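Esterase/lipase (Uncultured bacterium, PDB 3K6K) probably hydrolyses carboxylic ester bonds as a hormone-sensitive-lipase-like enzyme of the alpha/beta hydrolase fold. Local coordinates at residues 151-156 against 179-184; 166-171 against 233-238; 185-190 against 254-259; 204-209 against 278-283; 241-246 against 269-274. One frame throughout, in Å; residues are numbered along the deposited sequence.

Contact 1: residues 151-156 against 179-184; sequences IIIAGD and AGLVML
Ile151 opens the pairing through its carbonyl: Ala179 N donates to Ile151 O at 2.8 Å, meeting the oxygen nearly along the C=O axis. The side chain of Ile152 meets the other strand with both branches. Its CG1 sits beside the backbone N (chi1 -61°), and the next torsion (chi2 -76°) folds the arm over the neighbouring strand, so that CD1 rests 3.5 Å from Gly180 N. The absence of a side chain at Gly180 makes room for that methyl. The other branch, CG2, crosses obliquely to Val182 CG2 at 3.9 Å, under the cover of Ile304 from helix 291-305. An alanine in place of Ile152 would remove CG2 and the whole CG1-CD1 arm, and would probably leave the backbone of Gly180 and the side chain of Val182 less well packed. Ile153 N makes the straightest of the four hydrogen bonds (169°), donating to Gly180 O at 3.0 Å, while Ile153 O accepts from Val182 N at 2.7 Å. Its side chain lies alongside Leu181, with CB against CD2 at 3.9 Å, on the face covered by helix 158-172. Ala154 sets its CB beside Val182 CB. Gly155 O takes Leu184 N at 3.0 Å, and Asp156 rests CB on Leu184 CB at 3.8 Å, while its OD1 is held by Tyr85 OH. This is the parallel pairing of a beta-alpha-beta unit, two central strands of an alpha/beta hydrolase sheet, the first running into what looks like the GxSxG nucleophile elbow at Gly155, Ser157 and Gly159.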
# COMPACT_ATOMS: atom_id res chain seq x y z
N ILE A 151 -18.24 13.17 -4.15
CA ILE A 151 -18.22 12.73 -2.79
C ILE A 151 -17.08 11.76 -2.57
O ILE A 151 -16.90 10.84 -3.38
CB ILE A 151 -19.53 12.07 -2.41
CG1 ILE A 151 -20.68 13.06 -2.64
CG2 ILE A 151 -19.52 11.65 -0.96
CD1 ILE A 151 -22.02 12.38 -2.53
N ILE A 152 -16.31 12.02 -1.50
CA ILE A 152 -15.39 11.06 -0.91
C ILE A 152 -15.90 10.57 0.46
O ILE A 152 -16.51 11.32 1.23
CB ILE A 152 -14.02 11.69 -0.70
CG1 ILE A 152 -13.40 12.14 -2.05
CG2 ILE A 152 -13.14 10.72 0.06
CD1 ILE A 152 -12.82 10.94 -2.93
N ILE A 153 -15.63 9.32 0.80
CA ILE A 153 -16.03 8.82 2.10
C ILE A 153 -14.75 8.52 2.86
O ILE A 153 -13.90 7.77 2.36
CB ILE A 153 -16.82 7.55 2.01
CG1 ILE A 153 -17.78 7.60 0.84
CG2 ILE A 153 -17.52 7.29 3.30
CD1 ILE A 153 -19.01 8.45 1.02
N ALA A 154 -14.63 9.12 4.06
CA ALA A 154 -13.43 9.11 4.88
C ALA A 154 -13.76 8.77 6.33
O ALA A 154 -14.89 8.88 6.76
CB ALA A 154 -12.74 10.44 4.80
N GLY A 155 -12.77 8.35 7.09
CA GLY A 155 -13.05 7.83 8.43
C GLY A 155 -11.84 7.12 9.03
O GLY A 155 -10.97 6.60 8.29
N ASP A 156 -11.75 7.12 10.35
CA ASP A 156 -10.63 6.51 11.05
C ASP A 156 -11.09 5.32 11.97
O ASP A 156 -12.25 5.24 12.41
CB ASP A 156 -9.80 7.56 11.79
CG ASP A 156 -10.61 8.33 12.84
OD1 ASP A 156 -11.39 9.28 12.50
OD2 ASP A 156 -10.49 7.95 14.02
N ALA A 179 -16.74 9.01 -5.53
CA ALA A 179 -15.45 9.16 -6.20
C ALA A 179 -14.29 8.40 -5.53
O ALA A 179 -13.35 8.12 -6.21
CB ALA A 179 -15.12 10.62 -6.39
N GLY A 180 -14.36 8.06 -4.24
CA GLY A 180 -13.28 7.31 -3.52
C GLY A 180 -13.53 7.06 -2.02
O GLY A 180 -14.43 7.61 -1.42
N LEU A 181 -12.76 6.17 -1.43
CA LEU A 181 -12.84 5.91 -0.04
C LEU A 181 -11.47 6.25 0.58
O LEU A 181 -10.45 5.68 0.12
CB LEU A 181 -13.15 4.41 0.15
CG LEU A 181 -14.44 3.86 -0.51
CD1 LEU A 181 -14.45 2.37 -0.56
CD2 LEU A 181 -15.69 4.32 0.20
N VAL A 182 -11.41 7.16 1.58
CA VAL A 182 -10.20 7.29 2.43
C VAL A 182 -10.33 6.67 3.83
O VAL A 182 -11.33 6.88 4.53
CB VAL A 182 -9.76 8.71 2.57
CG1 VAL A 182 -8.40 8.78 3.29
CG2 VAL A 182 -9.63 9.35 1.17
N MET A 183 -9.31 5.94 4.27
CA MET A 183 -9.35 5.27 5.58
C MET A 183 -8.04 5.43 6.39
O MET A 183 -6.96 5.12 5.92
CB MET A 183 -9.71 3.77 5.46
CG MET A 183 -11.08 3.51 4.83
SD MET A 183 -11.25 1.76 4.43
CE MET A 183 -10.69 1.75 2.73
N LEU A 184 -8.16 5.92 7.61
CA LEU A 184 -7.00 6.24 8.44
C LEU A 184 -7.00 5.13 9.51
O LEU A 184 -7.94 5.08 10.32
CB LEU A 184 -7.25 7.64 9.04
CG LEU A 184 -6.81 8.92 8.32
CD1 LEU A 184 -6.56 8.77 6.81
CD2 LEU A 184 -7.60 10.22 8.65

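Contact 2: residues 166-171 against 233-238; sequences SMLKAK and VYADLS
The far turns of helix 158-172, the crossover helix between strands 151-156 and 180-184 of the hydrolase sheet, here meet the loop that leads into strand 243-248. Two side chains of the helix, one turn apart, reach across. Leu168, with CG anti to its carbonyl carbon, spreads its two methyls over the loop: CD1 presses on Ala235 CB at 3.6 Å, and CD2 sits 3.5 Å from Asp236 O. Leu237 joins more distantly; its CB leads off from the helix, but its CD2 still comes to 4.4 Å from Leu168 CD1, and the side chain also packs on Leu260 and Arg263 of helix 254-266. Lys171 starts with CG anti to the backbone N, then bends at chi3 (75°) and again at chi4 to swing the ammonium onto the loop. There Lys171 NZ donates to Ser238 O in the plane of the carbonyl, at a very short 2.4 Å. The loop presents that oxygen from a self-braced turn: Asp236 OD1 accepts Ser238 N at 3.0 Å, an Asx turn, and Ser238 OG donates to the same oxygen on its syn lone pair, at 2.5 Å. Lys171 NZ and Asp236 OD1 stay 5.2 Å apart, not in contact. A cation thus grips a neutral carbonyl at the partly exposed edge of a small apolar patch, and the nearby carboxylate would probably favour the charged lysine without pairing with it.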
# COMPACT_ATOMS: atom_id res chain seq x y z
N SER A 166 -20.51 0.86 5.07
CA SER A 166 -21.58 1.73 4.51
C SER A 166 -21.73 1.68 2.97
O SER A 166 -22.84 1.88 2.44
CB SER A 166 -21.36 3.20 4.90
OG SER A 166 -20.23 3.78 4.23
N MET A 167 -20.62 1.45 2.25
CA MET A 167 -20.68 1.47 0.79
C MET A 167 -21.10 0.10 0.27
O MET A 167 -21.79 0.01 -0.78
CB MET A 167 -19.37 1.97 0.15
CG MET A 167 -19.11 3.40 0.47
SD MET A 167 -20.45 4.47 -0.19
CE MET A 167 -21.33 4.91 1.35
N LEU A 168 -20.68 -0.97 0.97
CA LEU A 168 -21.18 -2.29 0.68
C LEU A 168 -22.72 -2.30 0.73
O LEU A 168 -23.36 -2.69 -0.23
CB LEU A 168 -20.55 -3.33 1.62
CG LEU A 168 -19.06 -3.59 1.34
CD1 LEU A 168 -18.37 -4.40 2.42
CD2 LEU A 168 -18.88 -4.28 -0.01
N LYS A 169 -23.30 -1.76 1.81
CA LYS A 169 -24.76 -1.62 1.98
C LYS A 169 -25.31 -0.64 0.93
O LYS A 169 -26.38 -0.87 0.30
CB LYS A 169 -25.07 -1.08 3.39
CG LYS A 169 -26.27 -1.71 4.12
CD LYS A 169 -27.63 -1.33 3.58
CE LYS A 169 -28.76 -2.12 4.29
NZ LYS A 169 -28.46 -3.58 4.05
N ALA A 170 -24.61 0.47 0.75
CA ALA A 170 -25.04 1.43 -0.25
C ALA A 170 -25.10 0.68 -1.60
O ALA A 170 -26.04 0.87 -2.36
CB ALA A 170 -24.09 2.60 -0.30
N LYS A 171 -24.15 -0.23 -1.84
CA LYS A 171 -24.08 -0.98 -3.11
C LYS A 171 -25.23 -1.99 -3.21
O LYS A 171 -25.92 -1.97 -4.23
CB LYS A 171 -22.73 -1.70 -3.28
CG LYS A 171 -22.32 -2.09 -4.75
CD LYS A 171 -20.92 -2.80 -4.82
CE LYS A 171 -21.03 -4.24 -4.31
NZ LYS A 171 -19.80 -4.84 -3.60
N VAL A 233 -13.18 -7.02 6.04
CA VAL A 233 -12.16 -7.94 5.62
C VAL A 233 -12.75 -9.29 5.07
O VAL A 233 -12.21 -9.89 4.14
CB VAL A 233 -11.11 -8.08 6.74
CG1 VAL A 233 -10.51 -9.38 6.77
CG2 VAL A 233 -10.03 -7.00 6.57
N TYR A 234 -13.88 -9.73 5.61
CA TYR A 234 -14.50 -10.97 5.17
C TYR A 234 -15.53 -10.74 4.07
O TYR A 234 -16.18 -11.67 3.69
CB TYR A 234 -15.08 -11.73 6.40
CG TYR A 234 -13.96 -12.01 7.39
CD1 TYR A 234 -13.03 -13.03 7.16
CD2 TYR A 234 -13.76 -11.18 8.50
CE1 TYR A 234 -11.96 -13.23 8.03
CE2 TYR A 234 -12.69 -11.37 9.36
CZ TYR A 234 -11.79 -12.38 9.13
OH TYR A 234 -10.72 -12.57 10.00
N ALA A 235 -15.67 -9.53 3.54
CA ALA A 235 -16.72 -9.25 2.52
C ALA A 235 -16.43 -9.73 1.08
O ALA A 235 -15.32 -10.18 0.76
CB ALA A 235 -17.08 -7.76 2.50
N ASP A 236 -17.43 -9.64 0.22
CA ASP A 236 -17.23 -9.62 -1.21
C ASP A 236 -17.07 -8.15 -1.51
O ASP A 236 -18.02 -7.37 -1.49
CB ASP A 236 -18.43 -10.20 -1.97
CG ASP A 236 -18.39 -9.88 -3.45
OD1 ASP A 236 -17.33 -9.41 -3.93
OD2 ASP A 236 -19.43 -10.09 -4.13
N LEU A 237 -15.84 -7.76 -1.78
CA LEU A 237 -15.55 -6.33 -1.83
C LEU A 237 -15.62 -5.81 -3.24
O LEU A 237 -15.19 -4.68 -3.48
CB LEU A 237 -14.15 -6.13 -1.25
CG LEU A 237 -14.11 -6.32 0.27
CD1 LEU A 237 -12.85 -6.98 0.78
CD2 LEU A 237 -14.29 -4.92 0.90
N SER A 238 -16.05 -6.66 -4.17
CA SER A 238 -16.22 -6.30 -5.60
C SER A 238 -16.96 -4.97 -5.84
O SER A 238 -18.04 -4.72 -5.29
CB SER A 238 -17.05 -7.39 -6.33
OG SER A 238 -16.47 -8.68 -6.16

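Contact 3: residues 185-190 against 254-259; sequences SPFVDL and LSDSTT. With SO4 (sulfate ion), chain I.
Packing is tightest round Asp256, whose carboxylate is driven from the first turn of helix 254-266 into the loop after strand 180-184. One oxygen, Asp256 OD1, takes two successive backbone N-H groups, both from above the carboxylate plane: Val188 N at a short 2.5 Å in an almost straight bond (172°), and Asp189 N at 3.0 Å, more bent. Val188 slides past in the opposite direction, its CG2 only 3.4 Å from Asp256 CB, and the edge of the Phe187 ring lies near OD1, one ring face covered by Leu190 CD1. Earlier in the loop the join is looser and partly carried by water, which donates to Pro186 O and accepts from Ser257 OG, though Pro186 CD still meets that hydroxyl. Turned from the loop, the helix meets the second subunit and a sulfate, probably from the crystallisation liquor. Thr258 OG1 donates to its O1 at 2.5 Å, and Thr258 of the second subunit also binds the ion. The Asp189 carboxylate has other partners, Thr191 on OD2 and Arg194, a salt bridge, on OD1. Two N-H dipoles on a single buried oxygen would probably stabilise Asp256 as the anion and fix the loop's course.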
# COMPACT_ATOMS: atom_id res chain seq x y z
N SER A 185 -6.03 4.20 9.47
CA SER A 185 -5.92 3.10 10.43
C SER A 185 -7.26 2.35 10.60
O SER A 185 -7.74 2.18 11.75
CB SER A 185 -5.54 3.62 11.83
OG SER A 185 -4.22 4.22 11.87
N PRO A 186 -7.84 1.86 9.49
CA PRO A 186 -9.18 1.28 9.57
C PRO A 186 -9.30 0.05 10.48
O PRO A 186 -8.39 -0.80 10.53
CB PRO A 186 -9.51 0.94 8.10
CG PRO A 186 -8.26 0.91 7.41
CD PRO A 186 -7.26 1.72 8.14
N PHE A 187 -10.39 -0.02 11.24
CA PHE A 187 -10.68 -1.18 12.12
C PHE A 187 -11.64 -2.05 11.34
O PHE A 187 -12.81 -1.70 11.19
CB PHE A 187 -11.31 -0.69 13.43
CG PHE A 187 -11.56 -1.78 14.48
CD1 PHE A 187 -12.48 -1.57 15.49
CD2 PHE A 187 -10.83 -2.99 14.48
CE1 PHE A 187 -12.72 -2.52 16.43
CE2 PHE A 187 -11.03 -3.92 15.44
CZ PHE A 187 -11.97 -3.69 16.44
N VAL A 188 -11.16 -3.16 10.80
CA VAL A 188 -11.94 -3.88 9.84
C VAL A 188 -11.99 -5.36 10.08
O VAL A 188 -12.57 -6.09 9.27
CB VAL A 188 -11.48 -3.60 8.39
CG1 VAL A 188 -12.04 -2.29 7.94
CG2 VAL A 188 -9.96 -3.66 8.27
N ASP A 189 -11.39 -5.82 11.17
CA ASP A 189 -11.49 -7.23 11.52
C ASP A 189 -11.75 -7.40 13.01
O ASP A 189 -10.80 -7.54 13.77
CB ASP A 189 -10.21 -7.95 11.19
CG ASP A 189 -10.35 -9.47 11.29
OD1 ASP A 189 -9.46 -10.19 10.83
OD2 ASP A 189 -11.37 -9.95 11.84
N LEU A 190 -13.02 -7.40 13.42
CA LEU A 190 -13.37 -7.56 14.84
C LEU A 190 -13.08 -8.92 15.43
O LEU A 190 -13.32 -9.15 16.63
CB LEU A 190 -14.80 -7.16 15.12
CG LEU A 190 -14.78 -5.64 15.34
CD1 LEU A 190 -14.39 -4.89 14.05
CD2 LEU A 190 -16.16 -5.18 15.85
N LEU A 254 -2.45 -2.94 12.27
CA LEU A 254 -1.71 -2.86 11.03
C LEU A 254 -2.14 -3.93 10.06
O LEU A 254 -2.20 -3.66 8.85
CB LEU A 254 -0.20 -2.99 11.24
CG LEU A 254 0.66 -2.94 9.96
CD1 LEU A 254 0.59 -1.60 9.31
CD2 LEU A 254 2.17 -3.29 10.27
N SER A 255 -2.40 -5.15 10.54
CA SER A 255 -2.74 -6.21 9.59
C SER A 255 -4.17 -5.98 9.06
O SER A 255 -4.54 -6.59 8.08
CB SER A 255 -2.55 -7.62 10.17
OG SER A 255 -1.21 -7.83 10.59
N ASP A 256 -4.96 -5.08 9.69
CA ASP A 256 -6.27 -4.68 9.13
C ASP A 256 -6.10 -3.92 7.79
O ASP A 256 -6.81 -4.17 6.78
CB ASP A 256 -7.10 -3.78 10.10
CG ASP A 256 -7.91 -4.59 11.18
OD1 ASP A 256 -8.98 -4.13 11.56
OD2 ASP A 256 -7.52 -5.68 11.64
N SER A 257 -5.17 -2.98 7.80
CA SER A 257 -4.79 -2.25 6.62
C SER A 257 -4.19 -3.12 5.54
O SER A 257 -4.65 -3.05 4.41
CB SER A 257 -3.86 -1.08 6.97
OG SER A 257 -4.61 -0.07 7.60
N THR A 258 -3.17 -3.91 5.85
CA THR A 258 -2.55 -4.74 4.85
C THR A 258 -3.55 -5.79 4.37
O THR A 258 -3.60 -6.15 3.16
CB THR A 258 -1.28 -5.46 5.39
OG1 THR A 258 -1.69 -6.33 6.44
CG2 THR A 258 -0.41 -4.59 5.99
N THR A 259 -4.36 -6.32 5.29
CA THR A 259 -5.34 -7.36 4.89
C THR A 259 -6.50 -6.89 4.06
O THR A 259 -6.87 -7.54 3.06
CB THR A 259 -5.88 -8.19 6.05
OG1 THR A 259 -4.79 -8.78 6.73
CG2 THR A 259 -6.77 -9.38 5.51
S SO4 I . -1.33 -9.75 5.51
O1 SO4 I . -1.25 -8.77 6.60
O2 SO4 I . -0.24 -10.72 5.69
O3 SO4 I . -2.67 -10.37 5.54
O4 SO4 I . -1.11 -9.17 4.19
O HOH W 1 -5.63 -0.49 10.13
O HOH W 2 -8.03 -7.04 13.86

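Contact 4: residues 204-209 against 278-283; sequences DFLAEP and DMPHVF
A methyl group lies over one face of the histidine: Ala207 CB stands 4.0 Å from the centroid of the His281 ring, 14° off its normal, a CH-pi contact. The opposite face is covered by Val282 CG2, so the imidazole is sandwiched between two aliphatic groups. Its CG is anti to the backbone N (chi1 -160°), which carries the ring over to Ala207. Beside it, Leu206 sets CB against His281 CB at 3.8 Å and, side by side with Pro280 and pointing the same way, brings CD1 to Pro280 CB at 3.9 Å. Segment 278-283 follows the last strand of the alpha/beta hydrolase fold, and His281 is probably the base of a Ser-His-Glu triad, with ND1 bonded to Glu251 and Ser157 touching the ring. An alanine in place of His281 would remove the imidazole, and would probably cost the enzyme its proton relay and Ala207 its packing surface. Asp204 shapes the loop of Ala207: its OD1 accepts Leu206 N at 3.0 Å, an Asx turn, and Ala207 N at 2.7 Å, extending it to an Asx motif; OD2 takes Ala252 N. A water accepts from His281 N at 2.9 Å and makes a weak bond to Asp204 OD1.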
# COMPACT_ATOMS: atom_id res chain seq x y z
N ASP A 204 1.45 -0.57 20.78
CA ASP A 204 0.24 0.22 20.54
C ASP A 204 -0.38 0.77 21.84
O ASP A 204 -0.98 0.03 22.63
CB ASP A 204 -0.80 -0.63 19.82
CG ASP A 204 -1.89 0.21 19.16
OD1 ASP A 204 -2.23 1.30 19.68
OD2 ASP A 204 -2.40 -0.23 18.09
N PHE A 205 -0.23 2.08 22.04
CA PHE A 205 -0.65 2.70 23.29
C PHE A 205 -1.85 3.58 23.00
O PHE A 205 -2.14 4.49 23.76
CB PHE A 205 0.45 3.57 23.92
CG PHE A 205 1.86 3.02 23.79
CD1 PHE A 205 2.21 1.82 24.39
CD2 PHE A 205 2.83 3.76 23.15
CE1 PHE A 205 3.49 1.36 24.30
CE2 PHE A 205 4.14 3.27 23.05
CZ PHE A 205 4.45 2.07 23.62
N LEU A 206 -2.54 3.33 21.90
CA LEU A 206 -3.77 4.02 21.63
C LEU A 206 -4.93 3.09 21.34
O LEU A 206 -6.02 3.24 21.90
CB LEU A 206 -3.61 5.01 20.50
CG LEU A 206 -2.80 6.25 20.93
CD1 LEU A 206 -2.58 7.13 19.72
CD2 LEU A 206 -3.49 7.06 22.16
N ALA A 207 -4.70 2.11 20.47
CA ALA A 207 -5.78 1.23 20.05
C ALA A 207 -6.20 0.32 21.20
O ALA A 207 -7.28 -0.27 21.15
CB ALA A 207 -5.43 0.43 18.84
N GLU A 208 -5.37 0.24 22.24
CA GLU A 208 -5.79 -0.48 23.45
C GLU A 208 -6.15 -1.95 23.12
O GLU A 208 -7.31 -2.39 23.25
CB GLU A 208 -6.99 0.24 24.05
CG GLU A 208 -7.21 0.03 25.51
CD GLU A 208 -7.44 1.34 26.19
OE1 GLU A 208 -8.47 2.00 25.90
OE2 GLU A 208 -6.56 1.73 26.99
N PRO A 209 -5.16 -2.69 22.61
CA PRO A 209 -5.41 -4.09 22.26
C PRO A 209 -6.07 -4.93 23.36
O PRO A 209 -7.00 -5.69 23.10
CB PRO A 209 -4.01 -4.62 21.90
CG PRO A 209 -3.18 -3.38 21.55
CD PRO A 209 -4.04 -2.15 21.81
N ASP A 278 7.15 4.75 12.80
CA ASP A 278 7.04 5.39 14.15
C ASP A 278 5.72 6.17 14.41
O ASP A 278 5.66 7.00 15.35
CB ASP A 278 8.22 6.37 14.39
CG ASP A 278 9.59 5.69 14.33
OD1 ASP A 278 9.76 4.57 14.84
OD2 ASP A 278 10.53 6.34 13.81
N MET A 279 4.69 5.98 13.58
CA MET A 279 3.39 6.65 13.84
C MET A 279 2.39 5.75 14.56
O MET A 279 2.30 4.56 14.25
CB MET A 279 2.76 7.20 12.54
CG MET A 279 3.58 8.39 11.96
SD MET A 279 3.52 9.73 13.18
CE MET A 279 5.21 9.50 13.74
N PRO A 280 1.68 6.28 15.53
CA PRO A 280 0.70 5.45 16.26
C PRO A 280 -0.65 5.51 15.57
O PRO A 280 -0.79 6.16 14.52
CB PRO A 280 0.60 6.16 17.62
CG PRO A 280 0.70 7.69 17.19
CD PRO A 280 1.87 7.60 16.20
N HIS A 281 -1.62 4.84 16.17
CA HIS A 281 -2.97 4.77 15.66
C HIS A 281 -3.51 6.15 15.34
O HIS A 281 -3.39 7.05 16.16
CB HIS A 281 -3.81 4.16 16.76
CG HIS A 281 -5.09 3.58 16.28
ND1 HIS A 281 -5.18 2.79 15.15
CD2 HIS A 281 -6.35 3.66 16.79
CE1 HIS A 281 -6.43 2.41 14.99
NE2 HIS A 281 -7.16 2.92 15.96
N VAL A 282 -4.13 6.29 14.17
CA VAL A 282 -4.70 7.54 13.68
C VAL A 282 -3.80 8.77 14.00
O VAL A 282 -4.22 9.77 14.55
CB VAL A 282 -6.19 7.79 14.12
CG1 VAL A 282 -6.76 8.92 13.27
CG2 VAL A 282 -7.12 6.51 13.96
N PHE A 283 -2.55 8.70 13.57
CA PHE A 283 -1.58 9.72 13.92
C PHE A 283 -1.91 11.10 13.39
O PHE A 283 -1.33 12.08 13.90
CB PHE A 283 -0.18 9.31 13.45
CG PHE A 283 0.01 9.29 11.93
CD1 PHE A 283 0.55 10.38 11.28
CD2 PHE A 283 -0.29 8.15 11.20
CE1 PHE A 283 0.73 10.36 9.91
CE2 PHE A 283 -0.08 8.09 9.85
CZ PHE A 283 0.40 9.21 9.19
O HOH W 3 -0.78 3.09 18.37

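Contact 5: residues 241-246 against 269-274; sequences PEMLIH and VSVELK
Four backbone hydrogen bonds hold the strands starting at Met243 and Val271 together as a parallel pair, the last beta-alpha-beta unit of the hydrolase sheet. Met243 N gives to Ser270 O at 3.0 Å, and Met243 O receives Glu272 N. Two residues on, Ile245 N gives to Glu272 O at 2.9 Å, and Ile245 O receives Lys274 N. The second pair meets its carbonyls nearly along the C=O axis; in the first pair the donors stand above the carbonyl plane. On the face of Met243, Ile245, Val271 and Leu273 the contacts are apolar. The extended Met243 chain crosses Val269, CG to CG1 at 3.9 Å, and lays its SD beside Val271 CG2, while Ile245 divides its branches, CD1 going to Val271 CG1 at 4.0 Å and CG2 to Leu273 CD2. Helix 254-266 covers this layer with Leu260 and Ala264. The face of Leu244, His246, Glu272 and Lys274 is more polar: Leu244 CD1 reaches Glu272 CB, and the side chains of His246 and Lys274 lie side by side, His246 CD2 to Lys274 CB at 3.9 Å. Helix 291-305 positions these ends, Ser296 holding His246 ND1 and Glu299 forming a salt bridge with Lys274 NZ. Beyond the outer strand the sheet runs on antiparallel into the second subunit. Near the start of the pair, a water donates to Met243 O at 2.8 Å and accepts from Ser270 OG; it also gives a proton to Glu272 OE1 at 3.0 Å, the oxygen that takes Trp303 NE1.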
# COMPACT_ATOMS: atom_id res chain seq x y z
N PRO A 241 -15.24 1.50 -4.91
CA PRO A 241 -14.46 2.58 -5.51
C PRO A 241 -13.02 2.71 -4.97
O PRO A 241 -12.66 2.06 -3.96
CB PRO A 241 -15.25 3.84 -5.13
CG PRO A 241 -16.19 3.47 -4.08
CD PRO A 241 -16.22 1.99 -3.92
N GLU A 242 -12.18 3.49 -5.62
CA GLU A 242 -10.76 3.49 -5.22
C GLU A 242 -10.48 3.84 -3.76
O GLU A 242 -11.09 4.74 -3.19
CB GLU A 242 -9.88 4.25 -6.16
CG GLU A 242 -10.43 5.54 -6.63
CD GLU A 242 -9.74 6.01 -7.92
OE1 GLU A 242 -8.51 5.83 -8.06
OE2 GLU A 242 -10.41 6.61 -8.77
N MET A 243 -9.53 3.12 -3.17
CA MET A 243 -9.24 3.22 -1.77
C MET A 243 -7.84 3.79 -1.55
O MET A 243 -6.89 3.41 -2.26
CB MET A 243 -9.31 1.83 -1.17
CG MET A 243 -10.71 1.23 -1.04
SD MET A 243 -10.49 -0.40 -0.28
CE MET A 243 -12.15 -1.05 -0.00
N LEU A 244 -7.74 4.75 -0.62
CA LEU A 244 -6.46 5.21 -0.09
C LEU A 244 -6.55 4.85 1.39
O LEU A 244 -7.51 5.22 2.06
CB LEU A 244 -6.29 6.70 -0.30
CG LEU A 244 -4.96 7.31 0.24
CD1 LEU A 244 -3.67 6.95 -0.64
CD2 LEU A 244 -5.11 8.82 0.46
N ILE A 245 -5.62 4.01 1.86
CA ILE A 245 -5.44 3.66 3.27
C ILE A 245 -4.12 4.28 3.82
O ILE A 245 -3.04 4.17 3.21
CB ILE A 245 -5.46 2.09 3.48
CG1 ILE A 245 -6.69 1.45 2.84
CG2 ILE A 245 -5.46 1.73 4.98
CD1 ILE A 245 -6.56 0.05 2.68
N HIS A 246 -4.20 5.00 4.92
CA HIS A 246 -2.97 5.34 5.65
C HIS A 246 -2.92 4.62 6.97
O HIS A 246 -3.98 4.31 7.53
CB HIS A 246 -2.87 6.82 5.86
CG HIS A 246 -2.42 7.54 4.65
ND1 HIS A 246 -1.97 8.84 4.67
CD2 HIS A 246 -2.27 7.10 3.37
CE1 HIS A 246 -1.62 9.19 3.44
NE2 HIS A 246 -1.76 8.14 2.64
N VAL A 269 -10.46 -3.95 -6.63
CA VAL A 269 -10.60 -2.55 -6.17
C VAL A 269 -9.22 -1.90 -6.31
O VAL A 269 -8.23 -2.56 -6.04
CB VAL A 269 -11.08 -2.53 -4.66
CG1 VAL A 269 -11.13 -1.15 -4.11
CG2 VAL A 269 -12.43 -3.10 -4.52
N SER A 270 -9.14 -0.64 -6.74
CA SER A 270 -7.85 0.11 -6.71
C SER A 270 -7.49 0.34 -5.25
O SER A 270 -8.35 0.73 -4.48
CB SER A 270 -7.97 1.44 -7.39
OG SER A 270 -6.75 2.14 -7.32
N VAL A 271 -6.24 0.07 -4.86
CA VAL A 271 -5.89 0.28 -3.48
C VAL A 271 -4.49 0.84 -3.40
O VAL A 271 -3.55 0.31 -4.00
CB VAL A 271 -5.94 -1.00 -2.59
CG1 VAL A 271 -5.61 -0.64 -1.15
CG2 VAL A 271 -7.33 -1.64 -2.59
N GLU A 272 -4.37 1.91 -2.64
CA GLU A 272 -3.07 2.46 -2.34
C GLU A 272 -2.93 2.60 -0.85
O GLU A 272 -3.78 3.19 -0.18
CB GLU A 272 -2.93 3.83 -3.00
CG GLU A 272 -3.48 3.88 -4.39
CD GLU A 272 -3.41 5.30 -5.01
OE1 GLU A 272 -4.45 5.73 -5.58
OE2 GLU A 272 -2.32 5.95 -4.90
N LEU A 273 -1.87 2.05 -0.33
CA LEU A 273 -1.69 1.95 1.07
C LEU A 273 -0.32 2.51 1.37
O LEU A 273 0.65 2.05 0.75
CB LEU A 273 -1.72 0.50 1.43
CG LEU A 273 -1.61 -0.12 2.83
CD1 LEU A 273 -0.40 -1.00 2.91
CD2 LEU A 273 -1.72 0.84 4.00
N LYS A 274 -0.24 3.48 2.31
CA LYS A 274 1.01 3.91 2.85
C LYS A 274 1.09 3.60 4.36
O LYS A 274 0.16 3.83 5.12
CB LYS A 274 1.21 5.41 2.59
CG LYS A 274 2.62 5.93 2.84
CD LYS A 274 2.68 7.37 2.35
CE LYS A 274 4.06 8.04 2.52
NZ LYS A 274 3.93 9.30 1.72
O HOH W 4 -6.65 3.77 -5.01

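Overall arrangement
Along the chain, contact 1 closes before contacts 3, 4 and 5 open; the segments of contact 2 alternate with those of contact 1, and contact 5 falls between the two segments of contact 4. Contacts 1 and 5, centres about 9 Å apart, share one sheet, where strand 180-184 sits beside 243-248. Met167 of helix 158-172, in contact 2, packs on Leu181. Contacts 3 and 4, centres about 13 Å apart, are joined by Ser185 OG and Val282 N; Val282 also touches Asp156 of contact 1. Contact 2 lies about 26 Å from contact 4 between centres. The sheet thus carries the probable triad at the C-terminal ends of its strands, while contacts 3 and 5 reach the second subunit.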